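Local coordinates for protein methyl-accepting/DNA response regulator (Bacillus cereus, PDB 3D6W) that probably binds DNA through this LytTR domain, as the DNA-binding part of a putative phosphorelay response regulator, at residues A[16-22]-A[33-38]; A[60-65]-A[93-99]; A[67-73]-A[85-89]. Residues are numbered along the deposited sequence.

All three contacts belong to one LytTR domain. Interaction 1 and interaction 3 touch, with centres about 12 Å apart: V21 O is 2.7 Å from N68 ND2 and S19 O is 2.8 Å from H71 NE2, both probable hydrogen bonds. Strands 21-27 and 65-68 are neighbours in one sheet here. Interaction 3 is nested in the loop closed by interaction 2. V93 O lies 2.7 Å from L85 N, and V95 CG2 packs 3.6 Å from L85 CD2. Interactions 1 and 2 lie on opposite sides of the chain's centre, about 19 Å apart between centres, without touching. Interaction 3 carries the magnesium contact through I72 O, 2.6 Å from MG.

Interaction 1. Residues A[16-22]-A[33-38]; sequences VPFSKVM and VNAEEL
Two backbone hydrogen bonds hold 16-22 to 33-38. M22 N donates to N34 O at 2.8 Å, and E36 N donates to K20 O at 2.9 Å. They flank V21 and A35, an antiparallel non-hydrogen-bonded pair with CA atoms 4.2 Å apart. K20 O also receives a CA-H...O contact from A35 CA at 3.2 Å. Residues 18-20 form a short 3-10 segment between the strand ends 16-17 and 21-22. It is held by K20 N to P17 O and V21 N to F18 O, both 3.0 Å. Beyond A35 the 33-38 segment turns, and A35 N bonds to L38 O at 2.9 Å.

K20 (chi1 m) leans over this turn. Its NZ forms long salt bridges with E36 OE1 at 3.7 Å and E37 OE2 at 4.0 Å. A water links K20 NZ and E37 N weakly, at 3.4 Å from each.

V21 and A35 point to the same face of the sheet. There V21 CG1 meets V33 CG1 at 3.7 Å, and V16 CG1 meets A35 CB at 3.5 Å. V16 CG2 reaches L38 CD1 at 3.9 Å. The selenomethionine M22 (chi1 m, chi2 t, chi3 m) runs along segment 33-38: its CE is 3.2 Å from A35 O and its SE 3.8 Å from E36 CA. Strand 4-8 covers the valine face through V5 and L7.

This is the open end of a beta hairpin, strands 21-27 and 30-35, within the antiparallel sheet of the LytTR DNA-binding domain.

Interaction 2. Residues A[60-65]-A[93-99]; sequences RCHRSF and VPVSQSY. With FMT (formic acid), chain E.
C61, V93, V95 and F65 make the apolar centre of this contact. C61 (chi1 p) sets SG 4.0 Å from V93 CG1 and CB 4.0 Å from V95 CG2. F65 CD2 approaches V93 CG1 at 3.8 Å. P94 packs on the F65 ring in a CH-pi contact: its CD sits over the face, 4.2 Å from the ring centroid and 22° off the normal. F103 of helix 100-107 closes over C61 and V95.

Strand segments 60-62 and 93-95 cross at 90°, with axes 5.6 Å apart. C61 and V95 have CA atoms 4.9 Å apart. One backbone hydrogen bond crosses, S96 N to C61 O at 3.2 Å. V95 CA adds a CA-H...O contact to C61 O, also 3.2 Å.

Y99 (chi1 m) buries the most area. Its CB is 3.2 Å from C61 O, its CE2 is 3.4 Å from R60 CG, and H62 N lies over its ring face. The H62 ring (chi1 t) has CD2 3.6 Å from S96 CB and 3.7 Å from P94 CG.

H62 to F65 is a type I beta turn, closed by F65 N to H62 O at 3.1 Å. R60 braces it, NE to H62 O at 3.1 Å and NH2 to R63 O at 3.0 Å, while NH1 pairs with E50. S64 N donates to H62 ND1 at 3.0 Å. At the polar edge a formic acid, probably from the crystallisation liquor, accepts at O2 from R63 N (2.9 Å) and S96 OG (2.5 Å).

Such near-perpendicular packing joins the edge strands of the two main sheets of this LytTR domain.

Interaction 3. Residues A[67-73]-A[85-89]; sequences VNVNHIK and LSMDN. With MG (magnesium ion), chain C.
M87, a selenomethionine (all three chi m), overlaps V67 and H71. Its CE is 3.6 Å from V67 CG2 and 3.7 Å from H71 CB. The site is the open end of the beta hairpin 72-76 and 83-87 in the LytTR domain. I72 and M87 form an antiparallel non-hydrogen-bonded pair, CA atoms 4.6 Å apart. D88 N to H71 O at 3.0 Å and K73 N to S86 O at 2.7 Å flank it. L85 CD1 packs 3.8 Å from V67 CG1 and 3.9 Å from I72 CD1.

Residues 69-71 turn between strands 65-68 and 72-76. N68 OD1 accepts from N70 N at 3.0 Å, an Asx turn. N68 ND2 hydrogen-bonds to V21 O, and H71 NE2 to S19 O. V4 of a second subunit packs on V69 and N70, and P15 of that subunit on I72.

D88 belongs to the magnesium site, yet its OD2 stays 3.7 Å from MG. The ion is bound by two waters, each at 2.5 Å, and by I72 O, 2.6 Å from MG.

Interaction 1. Residues A[16-22]-A[33-38]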
loop_
_atom_site.group_PDB
_atom_site.type_symbol
_atom_site.label_atom_id
_atom_site.label_comp_id
_atom_site.label_asym_id
_atom_site.label_seq_id
_atom_site.Cartn_x
_atom_site.Cartn_y
_atom_site.Cartn_z
ATOM N N VAL A 16 -11.597 -13.225 -0.740
ATOM C CA VAL A 16 -10.781 -12.659 -1.825
ATOM C C VAL A 16 -10.550 -11.167 -1.476
ATOM O O VAL A 16 -11.488 -10.495 -1.100
ATOM C CB VAL A 16 -11.538 -12.823 -3.180
ATOM C CG1 VAL A 16 -10.725 -12.275 -4.354
ATOM C CG2 VAL A 16 -11.891 -14.263 -3.399
ATOM N N PRO A 17 -9.317 -10.664 -1.563
ATOM C CA PRO A 17 -9.091 -9.245 -1.356
ATOM C C PRO A 17 -9.753 -8.416 -2.432
ATOM O O PRO A 17 -9.851 -8.867 -3.569
ATOM C CB PRO A 17 -7.564 -9.077 -1.501
ATOM C CG PRO A 17 -7.002 -10.378 -1.620
ATOM C CD PRO A 17 -8.070 -11.378 -1.894
ATOM N N PHE A 18 -10.190 -7.221 -2.098
ATOM C CA PHE A 18 -10.800 -6.329 -3.089
ATOM C C PHE A 18 -9.918 -6.158 -4.322
ATOM O O PHE A 18 -10.413 -6.076 -5.442
ATOM C CB PHE A 18 -11.115 -4.945 -2.491
ATOM C CG PHE A 18 -12.262 -4.940 -1.506
ATOM C CD1 PHE A 18 -13.197 -5.980 -1.446
ATOM C CD2 PHE A 18 -12.432 -3.869 -0.664
ATOM C CE1 PHE A 18 -14.252 -5.961 -0.539
ATOM C CE2 PHE A 18 -13.494 -3.837 0.245
ATOM C CZ PHE A 18 -14.393 -4.899 0.305
ATOM N N SER A 19 -8.610 -6.136 -4.093
ATOM C CA SER A 19 -7.624 -5.927 -5.143
ATOM C C SER A 19 -7.646 -7.013 -6.247
ATOM O O SER A 19 -7.223 -6.764 -7.363
ATOM C CB SER A 19 -6.227 -5.819 -4.487
ATOM O OG SER A 19 -5.704 -7.098 -4.139
ATOM N N LYS A 20 -8.151 -8.199 -5.912
ATOM C CA LYS A 20 -8.235 -9.311 -6.803
ATOM C C LYS A 20 -9.610 -9.462 -7.451
ATOM O O LYS A 20 -9.812 -10.321 -8.329
ATOM C CB LYS A 20 -7.884 -10.596 -6.048
ATOM C CG LYS A 20 -6.525 -10.564 -5.372
ATOM C CD LYS A 20 -5.475 -11.391 -6.078
ATOM C CE LYS A 20 -5.274 -12.790 -5.393
ATOM N NZ LYS A 20 -5.203 -13.984 -6.394
ATOM N N VAL A 21 -10.557 -8.620 -7.062
ATOM C CA VAL A 21 -11.876 -8.598 -7.735
ATOM C C VAL A 21 -11.783 -7.777 -9.032
ATOM O O VAL A 21 -11.397 -6.588 -8.986
ATOM C CB VAL A 21 -12.982 -8.026 -6.802
ATOM C CG1 VAL A 21 -14.391 -8.068 -7.487
ATOM C CG2 VAL A 21 -12.952 -8.784 -5.451
HETATM N N MSE A 22 -12.114 -8.411 -10.150
HETATM C CA MSE A 22 -12.046 -7.803 -11.462
HETATM C C MSE A 22 -13.344 -7.056 -11.819
HETATM O O MSE A 22 -13.313 -5.950 -12.337
HETATM C CB MSE A 22 -11.763 -8.888 -12.520
HETATM C CG MSE A 22 -10.500 -9.644 -12.289
HETATM SE SE MSE A 22 -10.015 -10.985 -13.602
HETATM C CE MSE A 22 -11.656 -11.997 -13.375
ATOM N N VAL A 33 -19.299 -12.482 -8.121
ATOM C CA VAL A 33 -18.036 -11.808 -7.906
ATOM C C VAL A 33 -16.966 -12.571 -8.706
ATOM O O VAL A 33 -16.659 -13.730 -8.425
ATOM C CB VAL A 33 -17.707 -11.727 -6.386
ATOM C CG1 VAL A 33 -16.561 -10.772 -6.146
ATOM C CG2 VAL A 33 -18.927 -11.272 -5.592
ATOM N N ASN A 34 -16.449 -11.904 -9.738
ATOM C CA ASN A 34 -15.406 -12.414 -10.615
ATOM C C ASN A 34 -14.012 -11.919 -10.191
ATOM O O ASN A 34 -13.631 -10.770 -10.455
ATOM C CB ASN A 34 -15.684 -11.979 -12.041
ATOM C CG ASN A 34 -16.868 -12.706 -12.667
ATOM O OD1 ASN A 34 -18.037 -12.367 -12.422
ATOM N ND2 ASN A 34 -16.560 -13.687 -13.518
ATOM N N ALA A 35 -13.274 -12.806 -9.533
ATOM C CA ALA A 35 -11.928 -12.551 -9.030
ATOM C C ALA A 35 -10.922 -13.201 -9.971
ATOM O O ALA A 35 -11.269 -13.977 -10.861
ATOM C CB ALA A 35 -11.773 -13.073 -7.603
ATOM N N GLU A 36 -9.658 -12.869 -9.796
ATOM C CA GLU A 36 -8.667 -13.234 -10.804
ATOM C C GLU A 36 -8.598 -14.744 -11.045
ATOM O O GLU A 36 -8.436 -15.187 -12.186
ATOM C CB GLU A 36 -7.292 -12.728 -10.410
ATOM C CG GLU A 36 -7.156 -11.229 -10.350
ATOM C CD GLU A 36 -5.840 -10.836 -9.772
ATOM O OE1 GLU A 36 -5.133 -11.711 -9.251
ATOM O OE2 GLU A 36 -5.484 -9.660 -9.809
ATOM N N GLU A 37 -8.712 -15.514 -9.963
ATOM C CA GLU A 37 -8.550 -16.955 -9.997
ATOM C C GLU A 37 -9.840 -17.720 -9.760
ATOM O O GLU A 37 -9.840 -18.930 -9.920
ATOM C CB GLU A 37 -7.533 -17.381 -8.928
ATOM C CG GLU A 37 -6.081 -16.969 -9.224
ATOM C CD GLU A 37 -5.079 -17.446 -8.135
ATOM O OE1 GLU A 37 -5.516 -18.067 -7.114
ATOM O OE2 GLU A 37 -3.842 -17.213 -8.317
ATOM N N LEU A 38 -10.917 -17.072 -9.316
ATOM C CA LEU A 38 -12.191 -17.784 -9.183
ATOM C C LEU A 38 -13.409 -16.872 -9.234
ATOM O O LEU A 38 -13.286 -15.649 -9.207
ATOM C CB LEU A 38 -12.213 -18.740 -7.965
ATOM C CG LEU A 38 -12.373 -18.397 -6.467
ATOM C CD1 LEU A 38 -12.190 -16.929 -6.161
ATOM C CD2 LEU A 38 -13.719 -18.899 -5.925
HETATM O O HOH W 1 -8.501 -14.756 -6.630
#

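Interaction 2. Residues A[60-65]-A[93-99]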
loop_
_atom_site.group_PDB
_atom_site.type_symbol
_atom_site.label_atom_id
_atom_site.label_comp_id
_atom_site.label_asym_id
_atom_site.label_seq_id
_atom_site.Cartn_x
_atom_site.Cartn_y
_atom_site.Cartn_z
ATOM N N ARG A 60 -19.828 1.278 -10.858
ATOM C CA ARG A 60 -20.998 0.868 -11.604
ATOM C C ARG A 60 -20.986 1.442 -13.027
ATOM O O ARG A 60 -21.034 2.651 -13.235
ATOM C CB ARG A 60 -22.276 1.299 -10.893
ATOM C CG ARG A 60 -23.517 0.606 -11.425
ATOM C CD ARG A 60 -23.706 -0.757 -10.807
ATOM N NE ARG A 60 -25.035 -1.293 -11.091
ATOM C CZ ARG A 60 -26.124 -1.113 -10.345
ATOM N NH1 ARG A 60 -26.091 -0.421 -9.216
ATOM N NH2 ARG A 60 -27.262 -1.686 -10.705
ATOM N N CYS A 61 -20.942 0.535 -14.007
ATOM C CA CYS A 61 -20.846 0.914 -15.407
ATOM C C CYS A 61 -21.993 0.410 -16.267
ATOM O O CYS A 61 -22.039 0.679 -17.454
ATOM C CB CYS A 61 -19.507 0.433 -15.965
ATOM S SG CYS A 61 -19.294 -1.327 -16.010
ATOM N N HIS A 62 -22.938 -0.283 -15.650
ATOM C CA HIS A 62 -24.020 -0.961 -16.348
ATOM C C HIS A 62 -24.938 -1.405 -15.227
ATOM O O HIS A 62 -24.457 -1.644 -14.146
ATOM C CB HIS A 62 -23.420 -2.160 -17.077
ATOM C CG HIS A 62 -24.352 -2.866 -18.010
ATOM N ND1 HIS A 62 -25.386 -3.664 -17.570
ATOM C CD2 HIS A 62 -24.350 -2.967 -19.360
ATOM C CE1 HIS A 62 -25.986 -4.216 -18.606
ATOM N NE2 HIS A 62 -25.373 -3.821 -19.706
ATOM N N ARG A 63 -26.246 -1.523 -15.480
ATOM C CA ARG A 63 -27.223 -1.983 -14.468
ATOM C C ARG A 63 -26.904 -3.355 -13.916
ATOM O O ARG A 63 -27.388 -3.720 -12.855
ATOM C CB ARG A 63 -28.676 -1.964 -15.012
ATOM C CG ARG A 63 -28.978 -2.953 -16.142
ATOM C CD ARG A 63 -30.499 -3.120 -16.430
ATOM N NE ARG A 63 -30.727 -4.558 -16.630
ATOM C CZ ARG A 63 -31.428 -5.362 -15.827
ATOM N NH1 ARG A 63 -32.106 -4.901 -14.787
ATOM N NH2 ARG A 63 -31.485 -6.652 -16.099
ATOM N N SER A 64 -26.100 -4.108 -14.643
ATOM C CA SER A 64 -25.729 -5.476 -14.275
ATOM C C SER A 64 -24.233 -5.668 -13.906
ATOM O O SER A 64 -23.844 -6.785 -13.564
ATOM C CB SER A 64 -26.099 -6.407 -15.451
ATOM O OG SER A 64 -27.490 -6.780 -15.402
ATOM N N PHE A 65 -23.414 -4.607 -13.941
ATOM C CA PHE A 65 -21.958 -4.717 -13.700
ATOM C C PHE A 65 -21.383 -3.641 -12.832
ATOM O O PHE A 65 -21.679 -2.446 -13.015
ATOM C CB PHE A 65 -21.177 -4.654 -15.014
ATOM C CG PHE A 65 -21.403 -5.834 -15.897
ATOM C CD1 PHE A 65 -22.432 -5.830 -16.832
ATOM C CD2 PHE A 65 -20.596 -6.970 -15.781
ATOM C CE1 PHE A 65 -22.674 -6.991 -17.657
ATOM C CE2 PHE A 65 -20.807 -8.089 -16.584
ATOM C CZ PHE A 65 -21.851 -8.094 -17.529
ATOM N N VAL A 93 -16.346 -6.231 -20.745
ATOM C CA VAL A 93 -17.463 -5.769 -19.924
ATOM C C VAL A 93 -18.054 -4.563 -20.608
ATOM O O VAL A 93 -17.307 -3.674 -21.027
ATOM C CB VAL A 93 -16.986 -5.400 -18.485
ATOM C CG1 VAL A 93 -18.135 -4.796 -17.681
ATOM C CG2 VAL A 93 -16.361 -6.642 -17.770
ATOM N N PRO A 94 -19.392 -4.521 -20.758
ATOM C CA PRO A 94 -19.993 -3.343 -21.333
ATOM C C PRO A 94 -20.249 -2.160 -20.378
ATOM O O PRO A 94 -20.641 -2.329 -19.241
ATOM C CB PRO A 94 -21.316 -3.879 -21.875
ATOM C CG PRO A 94 -21.675 -4.983 -20.984
ATOM C CD PRO A 94 -20.400 -5.548 -20.439
ATOM N N VAL A 95 -20.067 -0.948 -20.900
ATOM C CA VAL A 95 -20.586 0.258 -20.284
ATOM C C VAL A 95 -21.817 0.654 -21.113
ATOM O O VAL A 95 -21.703 0.975 -22.299
ATOM C CB VAL A 95 -19.532 1.431 -20.229
ATOM C CG1 VAL A 95 -20.051 2.558 -19.362
ATOM C CG2 VAL A 95 -18.165 0.937 -19.740
ATOM N N SER A 96 -22.994 0.610 -20.495
ATOM C CA SER A 96 -24.199 0.874 -21.200
ATOM C C SER A 96 -24.355 2.360 -21.480
ATOM O O SER A 96 -23.726 3.223 -20.838
ATOM C CB SER A 96 -25.384 0.338 -20.424
ATOM O OG SER A 96 -25.597 0.971 -19.181
ATOM N N GLN A 97 -25.187 2.654 -22.472
ATOM C CA GLN A 97 -25.572 4.004 -22.829
ATOM C C GLN A 97 -26.023 4.842 -21.653
ATOM O O GLN A 97 -25.807 6.039 -21.651
ATOM C CB GLN A 97 -26.714 3.974 -23.846
ATOM C CG GLN A 97 -27.375 5.316 -24.143
ATOM C CD GLN A 97 -28.237 5.205 -25.393
ATOM O OE1 GLN A 97 -28.099 5.989 -26.351
ATOM N NE2 GLN A 97 -29.115 4.196 -25.408
ATOM N N SER A 98 -26.661 4.220 -20.670
ATOM C CA SER A 98 -27.262 4.952 -19.606
ATOM C C SER A 98 -26.244 5.299 -18.496
ATOM O O SER A 98 -26.429 6.279 -17.753
ATOM C CB SER A 98 -28.508 4.216 -19.115
ATOM O OG SER A 98 -28.346 3.665 -17.840
ATOM N N TYR A 99 -25.161 4.527 -18.428
ATOM C CA TYR A 99 -24.034 4.790 -17.536
ATOM C C TYR A 99 -22.818 5.454 -18.205
ATOM O O TYR A 99 -21.866 5.850 -17.526
ATOM C CB TYR A 99 -23.577 3.480 -16.910
ATOM C CG TYR A 99 -24.465 3.030 -15.792
ATOM C CD1 TYR A 99 -25.645 2.347 -16.046
ATOM C CD2 TYR A 99 -24.152 3.321 -14.481
ATOM C CE1 TYR A 99 -26.438 1.934 -15.023
ATOM C CE2 TYR A 99 -24.921 2.892 -13.487
ATOM C CZ TYR A 99 -26.050 2.199 -13.748
ATOM O OH TYR A 99 -26.840 1.822 -12.708
HETATM C C FMT E . -28.560 -0.155 -18.201
HETATM O O1 FMT E . -28.824 0.345 -19.320
HETATM O O2 FMT E . -27.397 -0.088 -17.750
#

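Interaction 3. Residues A[67-73]-A[85-89]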
loop_
_atom_site.group_PDB
_atom_site.type_symbol
_atom_site.label_atom_id
_atom_site.label_comp_id
_atom_site.label_asym_id
_atom_site.label_seq_id
_atom_site.Cartn_x
_atom_site.Cartn_y
_atom_site.Cartn_z
ATOM N N VAL A 67 -17.339 -2.705 -12.218
ATOM C CA VAL A 67 -15.982 -3.011 -12.664
ATOM C C VAL A 67 -14.909 -2.436 -11.698
ATOM O O VAL A 67 -15.091 -1.349 -11.059
ATOM C CB VAL A 67 -15.766 -2.551 -14.157
ATOM C CG1 VAL A 67 -15.607 -1.039 -14.279
ATOM C CG2 VAL A 67 -14.546 -3.279 -14.809
ATOM N N ASN A 68 -13.804 -3.159 -11.576
ATOM C CA ASN A 68 -12.585 -2.636 -10.915
ATOM C C ASN A 68 -11.702 -2.005 -11.979
ATOM O O ASN A 68 -11.160 -2.704 -12.815
ATOM C CB ASN A 68 -11.824 -3.792 -10.231
ATOM C CG ASN A 68 -10.713 -3.324 -9.316
ATOM O OD1 ASN A 68 -10.220 -2.244 -9.455
ATOM N ND2 ASN A 68 -10.294 -4.184 -8.404
ATOM N N VAL A 69 -11.530 -0.689 -11.917
ATOM C CA VAL A 69 -10.756 0.046 -12.924
ATOM C C VAL A 69 -9.300 -0.415 -12.947
ATOM O O VAL A 69 -8.598 -0.192 -13.945
ATOM C CB VAL A 69 -10.847 1.606 -12.747
ATOM C CG1 VAL A 69 -12.344 2.058 -12.569
ATOM C CG2 VAL A 69 -10.025 2.075 -11.586
ATOM N N ASN A 70 -8.837 -1.081 -11.881
ATOM C CA ASN A 70 -7.464 -1.563 -11.863
ATOM C C ASN A 70 -7.224 -2.822 -12.648
ATOM O O ASN A 70 -6.075 -3.198 -12.881
ATOM C CB ASN A 70 -6.982 -1.714 -10.424
ATOM C CG ASN A 70 -6.886 -0.363 -9.732
ATOM O OD1 ASN A 70 -6.091 0.506 -10.141
ATOM N ND2 ASN A 70 -7.735 -0.150 -8.731
ATOM N N HIS A 71 -8.307 -3.492 -13.042
ATOM C CA HIS A 71 -8.224 -4.623 -13.954
ATOM C C HIS A 71 -8.622 -4.290 -15.355
ATOM O O HIS A 71 -8.601 -5.151 -16.201
ATOM C CB HIS A 71 -9.023 -5.777 -13.426
ATOM C CG HIS A 71 -8.498 -6.289 -12.136
ATOM N ND1 HIS A 71 -7.525 -7.259 -12.070
ATOM C CD2 HIS A 71 -8.768 -5.938 -10.858
ATOM C CE1 HIS A 71 -7.230 -7.497 -10.800
ATOM N NE2 HIS A 71 -7.976 -6.707 -10.044
ATOM N N ILE A 72 -8.948 -3.039 -15.627
ATOM C CA ILE A 72 -9.239 -2.608 -16.998
ATOM C C ILE A 72 -7.925 -2.501 -17.735
ATOM O O ILE A 72 -6.986 -1.824 -17.267
ATOM C CB ILE A 72 -9.990 -1.243 -17.100
ATOM C CG1 ILE A 72 -11.404 -1.358 -16.518
ATOM C CG2 ILE A 72 -10.083 -0.756 -18.579
ATOM C CD1 ILE A 72 -12.144 -0.067 -16.397
ATOM N N LYS A 73 -7.865 -3.142 -18.898
ATOM C CA LYS A 73 -6.729 -2.963 -19.787
ATOM C C LYS A 73 -6.935 -1.753 -20.744
ATOM O O LYS A 73 -6.049 -0.882 -20.838
ATOM C CB LYS A 73 -6.460 -4.253 -20.551
ATOM C CG LYS A 73 -5.331 -4.146 -21.541
ATOM C CD LYS A 73 -4.889 -5.518 -21.989
ATOM C CE LYS A 73 -4.849 -5.627 -23.496
ATOM N NZ LYS A 73 -3.495 -5.214 -23.981
ATOM N N LEU A 85 -15.179 -2.540 -22.311
ATOM C CA LEU A 85 -13.965 -2.599 -21.508
ATOM C C LEU A 85 -13.262 -3.899 -21.797
ATOM O O LEU A 85 -13.801 -4.973 -21.656
ATOM C CB LEU A 85 -14.286 -2.497 -20.002
ATOM C CG LEU A 85 -15.247 -1.372 -19.589
ATOM C CD1 LEU A 85 -15.464 -1.326 -18.073
ATOM C CD2 LEU A 85 -14.776 -0.043 -20.164
ATOM N N SER A 86 -12.020 -3.777 -22.196
ATOM C CA SER A 86 -11.108 -4.895 -22.321
ATOM C C SER A 86 -10.454 -5.111 -20.973
ATOM O O SER A 86 -9.744 -4.225 -20.495
ATOM C CB SER A 86 -10.029 -4.521 -23.362
ATOM O OG SER A 86 -9.301 -5.648 -23.832
HETATM N N MSE A 87 -10.687 -6.272 -20.359
HETATM C CA MSE A 87 -10.098 -6.585 -19.087
HETATM C C MSE A 87 -8.709 -7.221 -19.270
HETATM O O MSE A 87 -8.397 -7.691 -20.364
HETATM C CB MSE A 87 -11.013 -7.474 -18.253
HETATM C CG MSE A 87 -12.429 -6.978 -18.110
HETATM SE SE MSE A 87 -12.637 -5.209 -17.358
HETATM C CE MSE A 87 -12.000 -5.616 -15.624
ATOM N N ASP A 88 -7.901 -7.213 -18.204
ATOM C CA ASP A 88 -6.573 -7.725 -18.231
ATOM C C ASP A 88 -6.504 -9.225 -18.528
ATOM O O ASP A 88 -5.562 -9.673 -19.150
ATOM C CB ASP A 88 -5.895 -7.510 -16.858
ATOM C CG ASP A 88 -5.265 -6.145 -16.709
ATOM O OD1 ASP A 88 -5.083 -5.440 -17.721
ATOM O OD2 ASP A 88 -4.937 -5.780 -15.559
ATOM N N ASN A 89 -7.444 -10.014 -18.023
ATOM C CA ASN A 89 -7.491 -11.450 -18.309
ATOM C C ASN A 89 -8.152 -11.834 -19.677
ATOM O O ASN A 89 -8.436 -12.971 -19.906
ATOM C CB ASN A 89 -8.250 -12.137 -17.189
ATOM C CG ASN A 89 -9.748 -11.900 -17.267
ATOM O OD1 ASN A 89 -10.229 -11.047 -18.013
ATOM N ND2 ASN A 89 -10.486 -12.645 -16.501
HETATM MG MG MG C . -4.792 -2.068 -15.948
HETATM O O HOH W 2 -4.987 -0.401 -17.856
HETATM O O HOH W 3 -2.729 -0.590 -15.760
#